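Local coordinates for enoyl CoA hydratase/isomerase (Crotonase) (Legionella pneumophila subsp. pneumophila, PDB 3I47), which probably catalyses the reversible hydration of enoyl-CoA thioesters, or a related isomerisation, as a member of the crotonase family, at residues 19-24 / 29-34; 38-43 / 89-94. One frame throughout, in Å; residues are numbered along the deposited sequence.

Contact 1: residues 19-24 / 29-34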
loop_
_atom_site.group_PDB
_atom_site.type_symbol
_atom_site.label_atom_id
_atom_site.label_comp_id
_atom_site.label_asym_id
_atom_site.label_seq_id
_atom_site.Cartn_x
_atom_site.Cartn_y
_atom_site.Cartn_z
ATOM N N MET A 19 11.414 5.783 -0.085
ATOM C CA MET A 19 11.919 6.353 -1.335
ATOM C C MET A 19 12.731 7.605 -1.010
ATOM O O MET A 19 12.247 8.512 -0.333
ATOM C CB MET A 19 10.765 6.665 -2.286
ATOM C CG MET A 19 10.042 5.402 -2.800
ATOM S SD MET A 19 8.579 5.661 -3.890
ATOM C CE MET A 19 7.422 6.482 -2.769
ATOM N N ASN A 20 13.969 7.647 -1.499
ATOM C CA ASN A 20 14.922 8.646 -1.020
ATOM C C ASN A 20 15.641 9.381 -2.160
ATOM O O ASN A 20 16.770 9.874 -1.986
ATOM C CB ASN A 20 15.915 7.963 -0.057
ATOM C CG ASN A 20 16.739 8.953 0.752
ATOM O OD1 ASN A 20 16.212 9.913 1.316
ATOM N ND2 ASN A 20 18.050 8.716 0.813
ATOM N N ARG A 21 14.988 9.474 -3.316
ATOM C CA ARG A 21 15.505 10.309 -4.414
ATOM C C ARG A 21 15.014 11.738 -4.225
ATOM O O ARG A 21 14.151 12.215 -4.966
ATOM C CB ARG A 21 15.084 9.765 -5.778
ATOM C CG ARG A 21 15.790 8.481 -6.171
ATOM C CD ARG A 21 15.553 8.212 -7.656
ATOM N NE ARG A 21 16.165 6.968 -8.122
ATOM C CZ ARG A 21 16.034 6.513 -9.369
ATOM N NH1 ARG A 21 15.333 7.205 -10.256
ATOM N NH2 ARG A 21 16.610 5.375 -9.731
ATOM N N ILE A 22 15.552 12.407 -3.207
ATOM C CA ILE A 22 15.051 13.720 -2.800
ATOM C C ILE A 22 15.168 14.767 -3.911
ATOM O O ILE A 22 14.212 15.492 -4.186
ATOM C CB ILE A 22 15.723 14.186 -1.476
ATOM C CG1 ILE A 22 15.253 13.281 -0.318
ATOM C CG2 ILE A 22 15.435 15.681 -1.217
ATOM C CD1 ILE A 22 16.031 13.475 0.984
ATOM N N SER A 23 16.317 14.825 -4.577
ATOM C CA SER A 23 16.527 15.844 -5.601
ATOM C C SER A 23 15.644 15.653 -6.840
ATOM O O SER A 23 15.335 16.625 -7.544
ATOM C CB SER A 23 18.008 15.932 -5.980
ATOM O OG SER A 23 18.434 14.760 -6.654
ATOM N N LYS A 24 15.237 14.408 -7.096
ATOM C CA LYS A 24 14.390 14.063 -8.239
ATOM C C LYS A 24 12.921 13.878 -7.836
ATOM O O LYS A 24 12.104 13.441 -8.647
ATOM C CB LYS A 24 14.905 12.786 -8.914
ATOM C CG LYS A 24 16.335 12.883 -9.456
ATOM C CD LYS A 24 16.351 13.195 -10.932
ATOM C CE LYS A 24 17.781 13.328 -11.456
ATOM N NZ LYS A 24 18.611 12.102 -11.221
ATOM N N ASP A 29 11.330 5.267 -12.121
ATOM C CA ASP A 29 11.877 4.557 -13.283
ATOM C C ASP A 29 11.982 3.072 -12.940
ATOM O O ASP A 29 11.660 2.672 -11.810
ATOM C CB ASP A 29 13.212 5.162 -13.775
ATOM C CG ASP A 29 14.333 5.080 -12.747
ATOM O OD1 ASP A 29 14.391 4.108 -11.967
ATOM O OD2 ASP A 29 15.205 5.978 -12.757
ATOM N N ASN A 30 12.407 2.252 -13.896
ATOM C CA ASN A 30 12.418 0.815 -13.684
ATOM C C ASN A 30 13.465 0.396 -12.642
ATOM O O ASN A 30 13.281 -0.617 -11.975
ATOM C CB ASN A 30 12.675 0.076 -14.999
ATOM C CG ASN A 30 13.948 0.528 -15.655
ATOM O OD1 ASN A 30 14.070 1.696 -16.035
ATOM N ND2 ASN A 30 14.926 -0.369 -15.744
ATOM N N GLN A 31 14.529 1.186 -12.488
ATOM C CA GLN A 31 15.580 0.877 -11.494
ATOM C C GLN A 31 15.052 1.065 -10.068
ATOM O O GLN A 31 15.178 0.160 -9.236
ATOM C CB GLN A 31 16.825 1.729 -11.728
ATOM C CG GLN A 31 17.992 1.372 -10.810
ATOM C CD GLN A 31 19.175 2.275 -11.051
ATOM O OE1 GLN A 31 19.749 2.280 -12.139
ATOM N NE2 GLN A 31 19.558 3.043 -10.025
ATOM N N LEU A 32 14.443 2.221 -9.790
ATOM C CA LEU A 32 13.907 2.470 -8.457
ATOM C C LEU A 32 12.841 1.425 -8.116
ATOM O O LEU A 32 12.804 0.895 -7.004
ATOM C CB LEU A 32 13.302 3.883 -8.372
ATOM C CG LEU A 32 12.671 4.300 -7.040
ATOM C CD1 LEU A 32 13.709 4.441 -5.932
ATOM C CD2 LEU A 32 11.854 5.584 -7.198
ATOM N N LEU A 33 11.962 1.144 -9.075
ATOM C CA LEU A 33 10.880 0.180 -8.823
ATOM C C LEU A 33 11.395 -1.244 -8.604
ATOM O O LEU A 33 10.800 -2.013 -7.844
ATOM C CB LEU A 33 9.826 0.240 -9.933
ATOM C CG LEU A 33 9.114 1.587 -10.054
ATOM C CD1 LEU A 33 8.280 1.603 -11.332
ATOM C CD2 LEU A 33 8.287 1.938 -8.828
ATOM N N THR A 34 12.499 -1.603 -9.260
ATOM C CA THR A 34 13.129 -2.904 -9.029
ATOM C C THR A 34 13.684 -2.988 -7.612
ATOM O O THR A 34 13.497 -4.009 -6.947
ATOM C CB THR A 34 14.241 -3.163 -10.079
ATOM O OG1 THR A 34 13.625 -3.311 -11.359
ATOM C CG2 THR A 34 14.999 -4.452 -9.764
HETATM O O HOH W 1 17.538 3.542 -7.893
HETATM O O HOH W 2 17.950 5.144 -12.411
#

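Contact 2: residues 38-43 / 89-94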
loop_
_atom_site.group_PDB
_atom_site.type_symbol
_atom_site.label_atom_id
_atom_site.label_comp_id
_atom_site.label_asym_id
_atom_site.label_seq_id
_atom_site.Cartn_x
_atom_site.Cartn_y
_atom_site.Cartn_z
ATOM N N ILE A 38 12.538 -5.758 -4.577
ATOM C CA ILE A 38 13.445 -6.586 -3.789
ATOM C C ILE A 38 13.261 -6.359 -2.299
ATOM O O ILE A 38 13.153 -7.323 -1.531
ATOM C CB ILE A 38 14.923 -6.363 -4.191
ATOM C CG1 ILE A 38 15.125 -6.820 -5.639
ATOM C CG2 ILE A 38 15.857 -7.135 -3.243
ATOM C CD1 ILE A 38 16.460 -6.430 -6.254
ATOM N N ARG A 39 13.222 -5.096 -1.883
ATOM C CA ARG A 39 13.053 -4.796 -0.458
ATOM C C ARG A 39 11.698 -5.260 0.048
ATOM O O ARG A 39 11.595 -5.760 1.166
ATOM C CB ARG A 39 13.219 -3.302 -0.168
ATOM C CG ARG A 39 14.561 -2.721 -0.556
ATOM C CD ARG A 39 15.708 -3.419 0.093
ATOM N NE ARG A 39 16.932 -2.665 -0.166
ATOM C CZ ARG A 39 18.106 -2.968 0.365
ATOM N NH1 ARG A 39 18.219 -4.035 1.152
ATOM N NH2 ARG A 39 19.162 -2.216 0.088
ATOM N N LEU A 40 10.651 -5.089 -0.762
ATOM C CA LEU A 40 9.323 -5.555 -0.378
ATOM C C LEU A 40 9.323 -7.067 -0.162
ATOM O O LEU A 40 8.785 -7.557 0.842
ATOM C CB LEU A 40 8.296 -5.164 -1.446
ATOM C CG LEU A 40 6.901 -5.755 -1.211
ATOM C CD1 LEU A 40 6.236 -5.082 -0.021
ATOM C CD2 LEU A 40 6.058 -5.594 -2.475
ATOM N N ASP A 41 9.940 -7.798 -1.092
ATOM C CA ASP A 41 10.053 -9.252 -0.993
ATOM C C ASP A 41 10.746 -9.653 0.306
ATOM O O ASP A 41 10.293 -10.559 0.997
ATOM C CB ASP A 41 10.813 -9.819 -2.201
ATOM C CG ASP A 41 10.880 -11.338 -2.195
ATOM O OD1 ASP A 41 9.856 -11.986 -2.503
ATOM O OD2 ASP A 41 11.959 -11.890 -1.891
ATOM N N SER A 42 11.829 -8.959 0.641
ATOM C CA SER A 42 12.548 -9.223 1.882
ATOM C C SER A 42 11.634 -9.032 3.097
ATOM O O SER A 42 11.591 -9.889 3.996
ATOM C CB SER A 42 13.766 -8.313 1.980
ATOM O OG SER A 42 14.716 -8.642 0.982
ATOM N N ALA A 43 10.888 -7.928 3.115
ATOM C CA ALA A 43 10.010 -7.618 4.247
ATOM C C ALA A 43 8.885 -8.645 4.372
ATOM O O ALA A 43 8.546 -9.089 5.481
ATOM C CB ALA A 43 9.434 -6.195 4.093
ATOM N N GLY A 89 4.115 -3.431 -12.831
ATOM C CA GLY A 89 3.057 -4.451 -12.721
ATOM C C GLY A 89 3.353 -5.497 -11.656
ATOM O O GLY A 89 2.488 -5.814 -10.833
ATOM N N ASN A 90 4.575 -6.021 -11.646
ATOM C CA ASN A 90 4.950 -6.991 -10.625
ATOM C C ASN A 90 5.051 -6.398 -9.231
ATOM O O ASN A 90 4.674 -7.058 -8.253
ATOM C CB ASN A 90 6.255 -7.674 -11.011
ATOM C CG ASN A 90 6.037 -8.782 -12.009
ATOM O OD1 ASN A 90 5.196 -9.656 -11.796
ATOM N ND2 ASN A 90 6.803 -8.772 -13.095
ATOM N N LEU A 91 5.526 -5.155 -9.137
ATOM C CA LEU A 91 5.580 -4.470 -7.838
ATOM C C LEU A 91 4.180 -4.320 -7.241
ATOM O O LEU A 91 3.955 -4.675 -6.079
ATOM C CB LEU A 91 6.269 -3.099 -7.939
ATOM C CG LEU A 91 6.254 -2.251 -6.652
ATOM C CD1 LEU A 91 6.980 -2.962 -5.473
ATOM C CD2 LEU A 91 6.851 -0.871 -6.916
ATOM N N MET A 92 3.249 -3.805 -8.033
ATOM C CA MET A 92 1.902 -3.577 -7.509
ATOM C C MET A 92 1.234 -4.902 -7.146
ATOM O O MET A 92 0.543 -4.991 -6.119
ATOM C CB MET A 92 1.070 -2.786 -8.511
ATOM C CG MET A 92 1.665 -1.416 -8.810
ATOM S SD MET A 92 1.047 -0.101 -7.767
ATOM C CE MET A 92 -0.626 -0.024 -8.364
ATOM N N TYR A 93 1.441 -5.929 -7.969
ATOM C CA TYR A 93 0.873 -7.238 -7.682
ATOM C C TYR A 93 1.435 -7.772 -6.374
ATOM O O TYR A 93 0.677 -8.217 -5.507
ATOM C CB TYR A 93 1.129 -8.207 -8.833
ATOM C CG TYR A 93 0.468 -9.540 -8.640
ATOM C CD1 TYR A 93 -0.924 -9.654 -8.655
ATOM C CD2 TYR A 93 1.226 -10.683 -8.442
ATOM C CE1 TYR A 93 -1.543 -10.891 -8.483
ATOM C CE2 TYR A 93 0.612 -11.930 -8.267
ATOM C CZ TYR A 93 -0.769 -12.015 -8.296
ATOM O OH TYR A 93 -1.383 -13.245 -8.119
ATOM N N SER A 94 2.754 -7.683 -6.222
ATOM C CA SER A 94 3.407 -8.151 -5.011
ATOM C C SER A 94 2.903 -7.432 -3.753
ATOM O O SER A 94 2.685 -8.077 -2.712
ATOM C CB SER A 94 4.918 -8.034 -5.162
ATOM O OG SER A 94 5.352 -9.010 -6.101
#

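Contact 1: residues 19-24 / 29-34
Arg21 and Asp29 meet in a salt bridge, their side chains crossing at about a right angle. NH1 of Arg21 stands 2.8 Å from OD2 of Asp29 in a nearly straight bond (169°). That oxygen lies in the guanidinium plane, whereas the nitrogen meets OD2 from above the carboxylate plane, and the two planes are turned 68° apart. NH2 of Arg21 adds only weak bonds, 3.4 Å to OD1 and 3.4 Å to OD2 of Asp29. Extended from CG to NE, the arginine reaches from the loop to the start of helix 30-45. Leu32 covers one guanidinium face, its CB 3.9 Å from CZ of Arg21, and the two side chains run past each other in opposite directions. At the edge, a water accepts from Arg21 NH2 and Gln31 NE2. A second water links the pair itself, donating to Asp29 OD2 and taking a weak bond from Arg21 NH2. NE of Arg21 forms another salt bridge, with Asp5, so the arginine sits between two acidic side chains that probably stabilise its charge.

Asp29 has a second task. With CG between the backbone N and the carbonyl carbon (chi1 63°), its OD1 turns back to accept from Leu32 N at 2.9 Å, nearly along the C-O axis. One carboxylate thus serves the helix with one oxygen and the arginine mainly with the other. Arg21 itself centres an inverse gamma turn, and its backbone N is held by Asn26 OD1. The arrangement is an aspartate N-cap with a salt bridge to the preceding loop, at a strand-to-helix connection of the crotonase fold.

Contact 2: residues 38-43 / 89-94
Leu40 reaches across from helix 30-45 and sets one methyl, CD2, against two residues about a helical turn apart on helix 78-97. On one of them it meets Ser94 CB, 3.8 Å from Leu40 CD2, with the serine backbone C close by at 3.9 Å. On the other, Leu91 CD1 comes to 4.1 Å of Leu40 CD2, a methyl-to-methyl contact. The contact is van der Waals packing, carbon on carbon; the serine offers CB, and no hydrogen bond joins the two segments.

In both leucines CG is anti to the backbone N (chi1 173° in Leu40, 175° in Leu91), which lets Leu40 CD2 and Leu91 CD1 meet. Leu40 sets out toward helix 78-97; Leu91 leaves its helix obliquely and reaches the contact through its branch. Around this first shell, Leu91 also packs on Met36 and Arg37 of helix 30-45 and on Leu117 of helix 113-120. On another side of helix 30-45, Arg39 and Ala43 touch strand 6-11, so this helix packs on both helix 78-97 and the sheet. The arrangement is plain helix-helix packing in the crotonase fold, a spiral of beta-beta-alpha units.

Helix 30-45 joins the two contacts: contact 1 uses its N-terminal turn and contact 2 a part further along, with centres about 15 Å apart. They come in series along the chain, the first closing over a short loop after strand 14-19, the second waiting for helix 78-97 to return beside helix 30-45. They also touch directly, since Leu33 CD2 lies 3.7 Å from Leu91 CD2. Polar, partly buried bonds thus tie the helix start to the loop leaving the sheet, while Leu40 packs the later part of the helix against helix 78-97. Contact 2 is the more deeply placed, its centre nearer the centre of the chain.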